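Local atomic coordinates of putative alpha-L-fucosidase (Bacteroides thetaiotaomicron VPI-5482, PDB entry 3GZA), a protein that probably hydrolyses alpha-L-fucosidic linkages, releasing L-fucose from glycans. Residues M165-C170 / N200-N205; P273-N278 / L324-D329; D301-S306 / K408-F413. All coordinates share one frame; numbering follows the deposited sequence.

Two of the three contacts lie within the barrel and one spans a domain boundary. From the N terminus, contact 1 comes first: 165-170 meets 200-205, closing a short excursion through strand 178-181 and joining helices 148-171 and 196-202 on the outside of the barrel. It is complete before the other two begin. Contact 2 then brings 273-278, at the end of strand 264-273, to 324-329, where helix 327-344 starts. Contact 3 crosses it along the chain, since 301-306 lies between the segments of contact 2 while 408-413 lies well beyond them, and it ties the barrel helix 296-304 to a C-terminal beta domain. Contacts 2 and 3 approach within about 6 Å at their nearest atoms.

Contact 1 of 3, residues M165-C170 / N200-N205; sequences MVTELC and NKYQPN
Cys170 and Gln203 meet where two helices on the outside of the TIM barrel, 148-171 and 196-202, draw together, a local example of neighbouring helices fastened by a side-chain amide. Gln203, the first residue past the helical turns of its segment, sends its side chain back across the gap. With CG beside the backbone N (chi1 -69°), that methylene lies against the cysteine, Gln203 CG being 3.7 Å from Cys170 CB and 3.8 Å from Cys170 SG; the bend at chi2 (-71°) then turns the amide toward the carbonyl. Gln203 NE2 donates to Cys170 O at 2.9 Å along a nearly straight N-H (171°). The acceptor lies close to the amide plane, whereas the donor stands well above the plane of the carbonyl. The amide has further partners, NE2 giving to Gly174 O and OE1 accepting from Leu176 N, so three bonds fix its rotation.

Tyr202 points its CB at the same cysteine, 4.1 Å from Cys170 CB, while its ring reaches back along helix 148-171 to the methyl of Thr167. That approach is oblique and light, with Thr167 CG2 4.2 Å from Tyr202 CE2; the threonine hydroxyl is engaged with Glu163 O in its own helix. Lys201 CG lies over the centre of one face of the ring. On the barrel side of helix 148-171, Val166 and Cys170 pack on Phe181 and Ile179 of strand 178-181. A water completes the junction, donating to Tyr202 O at 3.0 Å and, at 3.3 Å, to Cys170 O, which thus receives both the amide and the water.

Contact 2 of 3, residues P273-N278 / L324-D329; sequences PLRGAN and LIPAGD
An inverse gamma turn centred on Arg275, just past barrel strand 264-273, and the first turn of helix 327-344, which carries Asp329, are joined by a side-on, two-nitrogen salt bridge in a buried setting. Arg275 NE binds Asp329 OD2 at 2.9 Å through the syn lone pair of that oxygen, and Arg275 NH2 binds Asp329 OD1, likewise at 2.9 Å. The second bond is almost perfectly straight (178°) and lies in the guanidinium plane; the first is more bent, with OD2 tilted from that plane. The two flat groups are not coplanar but turned 37° from each other, so the pairing is twisted. An extended run from CG to NE carries the charged end of the arginine across to the helix, its stem meeting the aspartate at roughly a right angle.

Apolar atoms flank the pair. Leu274 CD2 lies 3.8 Å from Asp329 OD2 and 3.9 Å from Asp329 CB, while Pro326, at the N-cap position, brings its CG to 3.5 Å from Arg275 NH2. Being in the first helical turn, the carboxylate probably also gains from the positive end of the helix dipole. With a methionine here both N-H donors go, and the buried carboxylate of Asp329 would probably lose its charge mate and be less fixed in its rotation.

Trp285, Asp289 and Thr318 touch the arginine from surrounding loops. Leu274 packs on Leu317 of the adjacent parallel strand 312-317, and Ile325 reaches helix 61-69, placing the salt bridge between the ends of strands 264-273 and 312-317, the start of helix 327-344 and the side of helix 61-69.

Contact 3 of 3, residues D301-S306 / K408-F413; sequences DKYEKS and KRIEKF
Ile410 and Tyr303 form the closely packed part of an interface between the barrel helix 296-304 and the edge strand 409-418 of the C-terminal beta domain, which is probably of the F5/8 type C family. The isoleucine meets the tyrosine side chain at about a right angle and touches it with one methyl, Ile410 CD1 lying 3.8 Å from Tyr303 CE2 and obliquely to the ring. An extended second torsion (chi2 168°) carries that methyl forward to the ring, while the other branch serves a different neighbour: Ile410 CG2 is 4.3 Å from Glu304 CG. Close by, a water donates to both backbones, at 2.6 Å to Glu304 O and 2.7 Å to Ile410 O, and so satisfies a carbonyl at the helix end together with one on the strand. At the polar end of the contact a second water, in the plane of the tyrosine ring, links Tyr303 OH and Lys408 NZ at 2.8 Å each, and the lysine also pairs with Glu21.

The solvent side is looser. Lys412, exposed, passes Glu304 with its aliphatic chain, Lys412 CD staying 4.0 Å from Glu304 OE1. Its ammonium swings aside, leaving the opposite charges apart; the carboxylate is held instead through OE2 by Tyr370 and Arg343.

Phe344, at the end of helix 327-344, touches Tyr303, Glu304 and Ile410 alike, so the small apolar core is shared by three elements. Beside strand 409-418 in the sheet, Tyr370 of antiparallel strand 366-375 packs against Ile410 and Lys412, so that both strands face helix 296-304.

Contact 1 of 3, residues M165-C170 / N200-N205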
loop_
_atom_site.group_PDB
_atom_site.type_symbol
_atom_site.label_atom_id
_atom_site.label_comp_id
_atom_site.label_asym_id
_atom_site.label_seq_id
_atom_site.Cartn_x
_atom_site.Cartn_y
_atom_site.Cartn_z
HETATM N N MSE A 165 12.739 4.409 1.429
HETATM C CA MSE A 165 12.882 3.057 1.973
HETATM C C MSE A 165 14.354 2.770 2.242
HETATM O O MSE A 165 14.723 2.293 3.309
HETATM C CB MSE A 165 12.289 1.991 1.062
HETATM C CG MSE A 165 10.746 2.017 0.993
HETATM SE SE MSE A 165 10.036 0.495 0.054
HETATM C CE MSE A 165 10.636 0.809 -1.699
ATOM N N VAL A 166 15.196 3.109 1.269
ATOM C CA VAL A 166 16.642 2.913 1.407
ATOM C C VAL A 166 17.148 3.722 2.571
ATOM O O VAL A 166 17.970 3.263 3.336
ATOM C CB VAL A 166 17.356 3.214 0.092
ATOM C CG1 VAL A 166 18.901 3.217 0.224
ATOM C CG2 VAL A 166 16.952 2.212 -1.006
ATOM N N THR A 167 16.640 4.923 2.731
ATOM C CA THR A 167 17.100 5.778 3.839
ATOM C C THR A 167 16.745 5.121 5.177
ATOM O O THR A 167 17.580 5.097 6.109
ATOM C CB THR A 167 16.500 7.192 3.743
ATOM O OG1 THR A 167 16.898 7.790 2.505
ATOM C CG2 THR A 167 17.017 8.114 4.886
ATOM N N GLU A 168 15.533 4.612 5.299
ATOM C CA GLU A 168 15.145 3.944 6.566
ATOM C C GLU A 168 16.101 2.807 6.861
ATOM O O GLU A 168 16.572 2.634 8.009
ATOM C CB GLU A 168 13.705 3.406 6.493
ATOM C CG GLU A 168 12.646 4.470 6.479
ATOM C CD GLU A 168 11.232 3.938 6.425
ATOM O OE1 GLU A 168 11.029 2.815 5.942
ATOM O OE2 GLU A 168 10.314 4.705 6.847
ATOM N N LEU A 169 16.310 1.960 5.862
ATOM C CA LEU A 169 17.150 0.768 6.024
ATOM C C LEU A 169 18.595 1.079 6.314
ATOM O O LEU A 169 19.268 0.320 7.032
ATOM C CB LEU A 169 16.958 -0.170 4.846
ATOM C CG LEU A 169 15.545 -0.773 4.739
ATOM C CD1 LEU A 169 15.201 -1.313 3.330
ATOM C CD2 LEU A 169 15.233 -1.845 5.855
ATOM N N CYS A 170 19.061 2.231 5.828
ATOM C CA CYS A 170 20.472 2.672 6.038
ATOM C C CYS A 170 20.688 3.501 7.281
ATOM O O CYS A 170 21.833 3.836 7.590
ATOM C CB CYS A 170 20.984 3.460 4.829
ATOM S SG CYS A 170 21.257 2.464 3.334
ATOM N N ASN A 200 26.159 6.366 0.400
ATOM C CA ASN A 200 27.441 6.976 0.723
ATOM C C ASN A 200 27.395 7.808 1.990
ATOM O O ASN A 200 28.332 7.828 2.767
ATOM C CB ASN A 200 27.906 7.880 -0.422
ATOM C CG ASN A 200 28.524 7.106 -1.568
ATOM O OD1 ASN A 200 29.018 5.969 -1.376
ATOM N ND2 ASN A 200 28.548 7.731 -2.757
ATOM N N LYS A 201 26.295 8.516 2.188
ATOM C CA LYS A 201 26.179 9.364 3.356
ATOM C C LYS A 201 26.013 8.575 4.642
ATOM O O LYS A 201 26.709 8.840 5.643
ATOM C CB LYS A 201 24.990 10.293 3.193
ATOM C CG LYS A 201 24.755 11.217 4.369
ATOM C CD LYS A 201 23.662 12.199 4.108
ATOM C CE LYS A 201 23.496 13.172 5.286
ATOM N NZ LYS A 201 22.404 14.148 5.011
ATOM N N TYR A 202 25.068 7.660 4.640
ATOM C CA TYR A 202 24.714 6.958 5.876
ATOM C C TYR A 202 25.454 5.669 6.120
ATOM O O TYR A 202 25.530 5.226 7.244
ATOM C CB TYR A 202 23.217 6.723 5.912
ATOM C CG TYR A 202 22.450 8.012 5.919
ATOM C CD1 TYR A 202 22.524 8.884 7.005
ATOM C CD2 TYR A 202 21.666 8.379 4.844
ATOM C CE1 TYR A 202 21.820 10.107 7.002
ATOM C CE2 TYR A 202 20.978 9.586 4.844
ATOM C CZ TYR A 202 21.062 10.426 5.919
ATOM O OH TYR A 202 20.347 11.580 5.892
ATOM N N GLN A 203 26.004 5.090 5.053
ATOM C CA GLN A 203 26.667 3.807 5.101
ATOM C C GLN A 203 27.974 3.841 4.300
ATOM O O GLN A 203 28.149 3.022 3.375
ATOM C CB GLN A 203 25.718 2.753 4.547
ATOM C CG GLN A 203 24.497 2.445 5.406
ATOM C CD GLN A 203 24.801 1.698 6.658
ATOM O OE1 GLN A 203 25.771 0.942 6.730
ATOM N NE2 GLN A 203 23.950 1.864 7.657
ATOM N N PRO A 204 28.897 4.729 4.663
ATOM C CA PRO A 204 30.127 4.894 3.906
ATOM C C PRO A 204 31.009 3.642 3.771
ATOM O O PRO A 204 31.821 3.598 2.856
ATOM C CB PRO A 204 30.860 6.034 4.643
ATOM C CG PRO A 204 30.313 5.961 5.988
ATOM C CD PRO A 204 28.878 5.659 5.799
ATOM N N ASN A 205 30.883 2.652 4.641
ATOM C CA ASN A 205 31.694 1.426 4.516
ATOM C C ASN A 205 30.920 0.229 4.031
ATOM O O ASN A 205 31.423 -0.861 4.021
ATOM C CB ASN A 205 32.327 1.099 5.843
ATOM C CG ASN A 205 33.314 2.140 6.245
ATOM O OD1 ASN A 205 34.284 2.407 5.522
ATOM N ND2 ASN A 205 33.066 2.763 7.373
HETATM O O HOH W 1 23.772 5.527 9.631
#

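Contact 2 of 3, residues P273-N278 / L324-D329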
loop_
_atom_site.group_PDB
_atom_site.type_symbol
_atom_site.label_atom_id
_atom_site.label_comp_id
_atom_site.label_asym_id
_atom_site.label_seq_id
_atom_site.Cartn_x
_atom_site.Cartn_y
_atom_site.Cartn_z
ATOM N N PRO A 273 21.319 -21.085 -4.876
ATOM C CA PRO A 273 20.426 -21.553 -3.819
ATOM C C PRO A 273 21.020 -22.836 -3.227
ATOM O O PRO A 273 21.705 -23.579 -3.934
ATOM C CB PRO A 273 19.150 -21.940 -4.562
ATOM C CG PRO A 273 19.397 -21.861 -5.932
ATOM C CD PRO A 273 20.705 -21.187 -6.218
ATOM N N LEU A 274 20.792 -23.071 -1.933
ATOM C CA LEU A 274 21.119 -24.375 -1.356
ATOM C C LEU A 274 20.218 -25.466 -1.956
ATOM O O LEU A 274 20.664 -26.586 -2.195
ATOM C CB LEU A 274 20.955 -24.319 0.155
ATOM C CG LEU A 274 21.157 -25.624 0.900
ATOM C CD1 LEU A 274 22.588 -26.226 0.670
ATOM C CD2 LEU A 274 20.850 -25.447 2.420
ATOM N N ARG A 275 18.956 -25.116 -2.206
ATOM C CA ARG A 275 17.970 -26.019 -2.736
ATOM C C ARG A 275 18.025 -26.023 -4.264
ATOM O O ARG A 275 17.121 -25.521 -4.981
ATOM C CB ARG A 275 16.605 -25.646 -2.230
ATOM C CG ARG A 275 16.457 -25.960 -0.743
ATOM C CD ARG A 275 15.132 -25.503 -0.145
ATOM N NE ARG A 275 14.961 -26.121 1.177
ATOM C CZ ARG A 275 13.804 -26.518 1.708
ATOM N NH1 ARG A 275 12.647 -26.291 1.101
ATOM N NH2 ARG A 275 13.802 -27.152 2.878
ATOM N N GLY A 276 19.108 -26.622 -4.758
ATOM C CA GLY A 276 19.385 -26.656 -6.193
ATOM C C GLY A 276 19.567 -28.031 -6.796
ATOM O O GLY A 276 19.996 -28.142 -7.933
ATOM N N ALA A 277 19.246 -29.103 -6.073
ATOM C CA ALA A 277 19.376 -30.443 -6.556
ATOM C C ALA A 277 18.093 -30.960 -7.215
ATOM O O ALA A 277 17.045 -30.351 -7.107
ATOM C CB ALA A 277 19.768 -31.411 -5.364
ATOM N N ASN A 278 18.258 -32.053 -7.937
ATOM C CA ASN A 278 17.188 -32.831 -8.526
ATOM C C ASN A 278 16.338 -32.029 -9.490
ATOM O O ASN A 278 15.155 -32.292 -9.649
ATOM C CB ASN A 278 16.323 -33.406 -7.394
ATOM C CG ASN A 278 17.148 -34.257 -6.413
ATOM O OD1 ASN A 278 18.010 -35.017 -6.824
ATOM N ND2 ASN A 278 16.874 -34.122 -5.110
ATOM N N LEU A 324 11.591 -20.667 10.489
ATOM C CA LEU A 324 12.856 -21.310 10.782
ATOM C C LEU A 324 13.531 -21.856 9.509
ATOM O O LEU A 324 12.844 -22.216 8.549
ATOM C CB LEU A 324 12.608 -22.486 11.709
ATOM C CG LEU A 324 12.103 -22.148 13.091
ATOM C CD1 LEU A 324 11.643 -23.408 13.790
ATOM C CD2 LEU A 324 13.160 -21.429 13.897
ATOM N N ILE A 325 14.865 -21.970 9.545
ATOM C CA ILE A 325 15.578 -22.711 8.506
ATOM C C ILE A 325 15.284 -24.205 8.784
ATOM O O ILE A 325 15.489 -24.702 9.917
ATOM C CB ILE A 325 17.104 -22.384 8.492
ATOM C CG1 ILE A 325 17.341 -20.968 7.959
ATOM C CG2 ILE A 325 17.881 -23.475 7.766
ATOM C CD1 ILE A 325 17.045 -20.815 6.462
ATOM N N PRO A 326 14.797 -24.943 7.761
ATOM C CA PRO A 326 14.464 -26.357 7.980
ATOM C C PRO A 326 15.615 -27.190 8.520
ATOM O O PRO A 326 16.765 -26.931 8.197
ATOM C CB PRO A 326 13.998 -26.840 6.586
ATOM C CG PRO A 326 13.463 -25.598 5.960
ATOM C CD PRO A 326 14.378 -24.488 6.410
ATOM N N ALA A 327 15.305 -28.183 9.347
ATOM C CA ALA A 327 16.324 -28.985 9.991
ATOM C C ALA A 327 17.323 -29.605 9.033
ATOM O O ALA A 327 18.523 -29.680 9.316
ATOM C CB ALA A 327 15.620 -30.099 10.814
ATOM N N GLY A 328 16.826 -30.146 7.923
ATOM C CA GLY A 328 17.701 -30.778 6.954
ATOM C C GLY A 328 18.699 -29.824 6.318
ATOM O O GLY A 328 19.858 -30.163 6.127
ATOM N N ASP A 329 18.203 -28.642 5.990
ATOM C CA ASP A 329 19.032 -27.585 5.451
ATOM C C ASP A 329 20.141 -27.217 6.436
ATOM O O ASP A 329 21.297 -27.086 6.094
ATOM C CB ASP A 329 18.174 -26.379 5.137
ATOM C CG ASP A 329 17.128 -26.653 4.074
ATOM O OD1 ASP A 329 16.328 -27.618 4.214
ATOM O OD2 ASP A 329 17.136 -25.851 3.094
#

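Contact 3 of 3, residues D301-S306 / K408-F413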
loop_
_atom_site.group_PDB
_atom_site.type_symbol
_atom_site.label_atom_id
_atom_site.label_comp_id
_atom_site.label_asym_id
_atom_site.label_seq_id
_atom_site.Cartn_x
_atom_site.Cartn_y
_atom_site.Cartn_z
ATOM N N ASP A 301 32.446 -29.137 -4.249
ATOM C CA ASP A 301 32.882 -28.851 -5.628
ATOM C C ASP A 301 32.656 -27.336 -5.861
ATOM O O ASP A 301 33.550 -26.625 -6.361
ATOM C CB ASP A 301 32.019 -29.703 -6.589
ATOM C CG ASP A 301 32.325 -29.484 -8.088
ATOM O OD1 ASP A 301 33.502 -29.507 -8.497
ATOM O OD2 ASP A 301 31.338 -29.356 -8.898
ATOM N N LYS A 302 31.493 -26.821 -5.456
ATOM C CA LYS A 302 31.209 -25.397 -5.660
ATOM C C LYS A 302 32.140 -24.518 -4.855
ATOM O O LYS A 302 32.640 -23.495 -5.366
ATOM C CB LYS A 302 29.748 -25.079 -5.395
ATOM C CG LYS A 302 28.806 -25.776 -6.392
ATOM C CD LYS A 302 27.363 -25.475 -6.089
ATOM C CE LYS A 302 26.453 -26.260 -7.058
ATOM N NZ LYS A 302 26.910 -26.172 -8.474
ATOM N N TYR A 303 32.366 -24.864 -3.600
ATOM C CA TYR A 303 33.314 -24.110 -2.752
ATOM C C TYR A 303 34.674 -23.982 -3.434
ATOM O O TYR A 303 35.255 -22.876 -3.510
ATOM C CB TYR A 303 33.456 -24.861 -1.402
ATOM C CG TYR A 303 34.442 -24.197 -0.436
ATOM C CD1 TYR A 303 34.050 -23.128 0.343
ATOM C CD2 TYR A 303 35.730 -24.662 -0.307
ATOM C CE1 TYR A 303 34.928 -22.502 1.205
ATOM C CE2 TYR A 303 36.601 -24.070 0.556
ATOM C CZ TYR A 303 36.201 -23.005 1.297
ATOM O OH TYR A 303 37.098 -22.383 2.175
ATOM N N GLU A 304 35.197 -25.092 -3.945
ATOM C CA GLU A 304 36.533 -25.069 -4.568
ATOM C C GLU A 304 36.550 -24.251 -5.862
ATOM O O GLU A 304 37.587 -23.725 -6.261
ATOM C CB GLU A 304 37.044 -26.506 -4.810
ATOM C CG GLU A 304 37.309 -27.233 -3.497
ATOM C CD GLU A 304 37.903 -28.592 -3.659
ATOM O OE1 GLU A 304 38.292 -28.984 -4.780
ATOM O OE2 GLU A 304 38.016 -29.291 -2.639
ATOM N N LYS A 305 35.395 -24.142 -6.509
ATOM C CA LYS A 305 35.272 -23.404 -7.766
ATOM C C LYS A 305 34.694 -22.010 -7.585
ATOM O O LYS A 305 34.268 -21.386 -8.528
ATOM C CB LYS A 305 34.502 -24.237 -8.815
ATOM C CG LYS A 305 35.254 -25.488 -9.258
ATOM C CD LYS A 305 34.421 -26.464 -10.094
ATOM C CE LYS A 305 35.270 -27.716 -10.548
ATOM N NZ LYS A 305 34.409 -28.914 -10.872
ATOM N N SER A 306 34.668 -21.503 -6.356
ATOM C CA SER A 306 34.218 -20.150 -6.059
ATOM C C SER A 306 35.262 -19.566 -5.156
ATOM O O SER A 306 36.134 -18.875 -5.659
ATOM C CB SER A 306 32.819 -20.061 -5.440
ATOM O OG SER A 306 32.675 -20.945 -4.344
ATOM N N LYS A 408 42.291 -16.002 -2.808
ATOM C CA LYS A 408 42.480 -17.414 -2.546
ATOM C C LYS A 408 42.361 -18.264 -3.789
ATOM O O LYS A 408 41.452 -18.077 -4.585
ATOM C CB LYS A 408 41.486 -17.924 -1.499
ATOM C CG LYS A 408 41.662 -19.394 -1.076
ATOM C CD LYS A 408 40.816 -19.692 0.151
ATOM C CE LYS A 408 41.521 -19.293 1.488
ATOM N NZ LYS A 408 40.682 -19.678 2.687
ATOM N N ARG A 409 43.276 -19.224 -3.897
ATOM C CA ARG A 409 43.326 -20.174 -4.980
ATOM C C ARG A 409 43.435 -21.518 -4.309
ATOM O O ARG A 409 44.359 -21.712 -3.492
ATOM C CB ARG A 409 44.573 -19.959 -5.846
ATOM C CG ARG A 409 44.734 -20.931 -7.031
ATOM C CD ARG A 409 43.750 -20.648 -8.106
ATOM N NE ARG A 409 43.795 -21.632 -9.174
ATOM C CZ ARG A 409 42.795 -22.418 -9.553
ATOM N NH1 ARG A 409 41.624 -22.430 -8.946
ATOM N NH2 ARG A 409 42.988 -23.253 -10.560
ATOM N N ILE A 410 42.541 -22.442 -4.672
ATOM C CA ILE A 410 42.646 -23.828 -4.198
ATOM C C ILE A 410 43.007 -24.642 -5.406
ATOM O O ILE A 410 42.309 -24.586 -6.402
ATOM C CB ILE A 410 41.335 -24.336 -3.546
ATOM C CG1 ILE A 410 41.045 -23.529 -2.276
ATOM C CG2 ILE A 410 41.414 -25.874 -3.165
ATOM C CD1 ILE A 410 39.660 -23.721 -1.677
ATOM N N GLU A 411 44.106 -25.392 -5.313
ATOM C CA GLU A 411 44.548 -26.289 -6.373
ATOM C C GLU A 411 44.482 -27.726 -5.864
ATOM O O GLU A 411 44.945 -28.013 -4.779
ATOM C CB GLU A 411 45.991 -25.982 -6.741
ATOM C CG GLU A 411 46.230 -24.763 -7.650
ATOM C CD GLU A 411 45.919 -25.025 -9.124
ATOM O OE1 GLU A 411 45.287 -26.060 -9.454
ATOM O OE2 GLU A 411 46.362 -24.187 -9.962
ATOM N N LYS A 412 43.941 -28.616 -6.687
ATOM C CA LYS A 412 43.821 -30.041 -6.369
ATOM C C LYS A 412 44.454 -30.780 -7.506
ATOM O O LYS A 412 44.215 -30.457 -8.658
ATOM C CB LYS A 412 42.354 -30.426 -6.301
ATOM C CG LYS A 412 42.054 -31.889 -5.898
ATOM C CD LYS A 412 40.529 -32.096 -5.865
ATOM C CE LYS A 412 40.099 -33.430 -5.332
ATOM N NZ LYS A 412 40.509 -34.547 -6.214
ATOM N N PHE A 413 45.236 -31.808 -7.195
ATOM C CA PHE A 413 45.930 -32.560 -8.221
ATOM C C PHE A 413 46.064 -33.997 -7.772
ATOM O O PHE A 413 45.770 -34.316 -6.633
ATOM C CB PHE A 413 47.303 -31.920 -8.509
ATOM C CG PHE A 413 48.039 -31.468 -7.271
ATOM C CD1 PHE A 413 48.861 -32.338 -6.578
ATOM C CD2 PHE A 413 47.882 -30.191 -6.789
ATOM C CE1 PHE A 413 49.526 -31.932 -5.424
ATOM C CE2 PHE A 413 48.554 -29.780 -5.644
ATOM C CZ PHE A 413 49.360 -30.657 -4.958
HETATM O O HOH W 2 39.848 -22.362 2.500
HETATM O O HOH W 3 39.704 -24.976 -7.066
#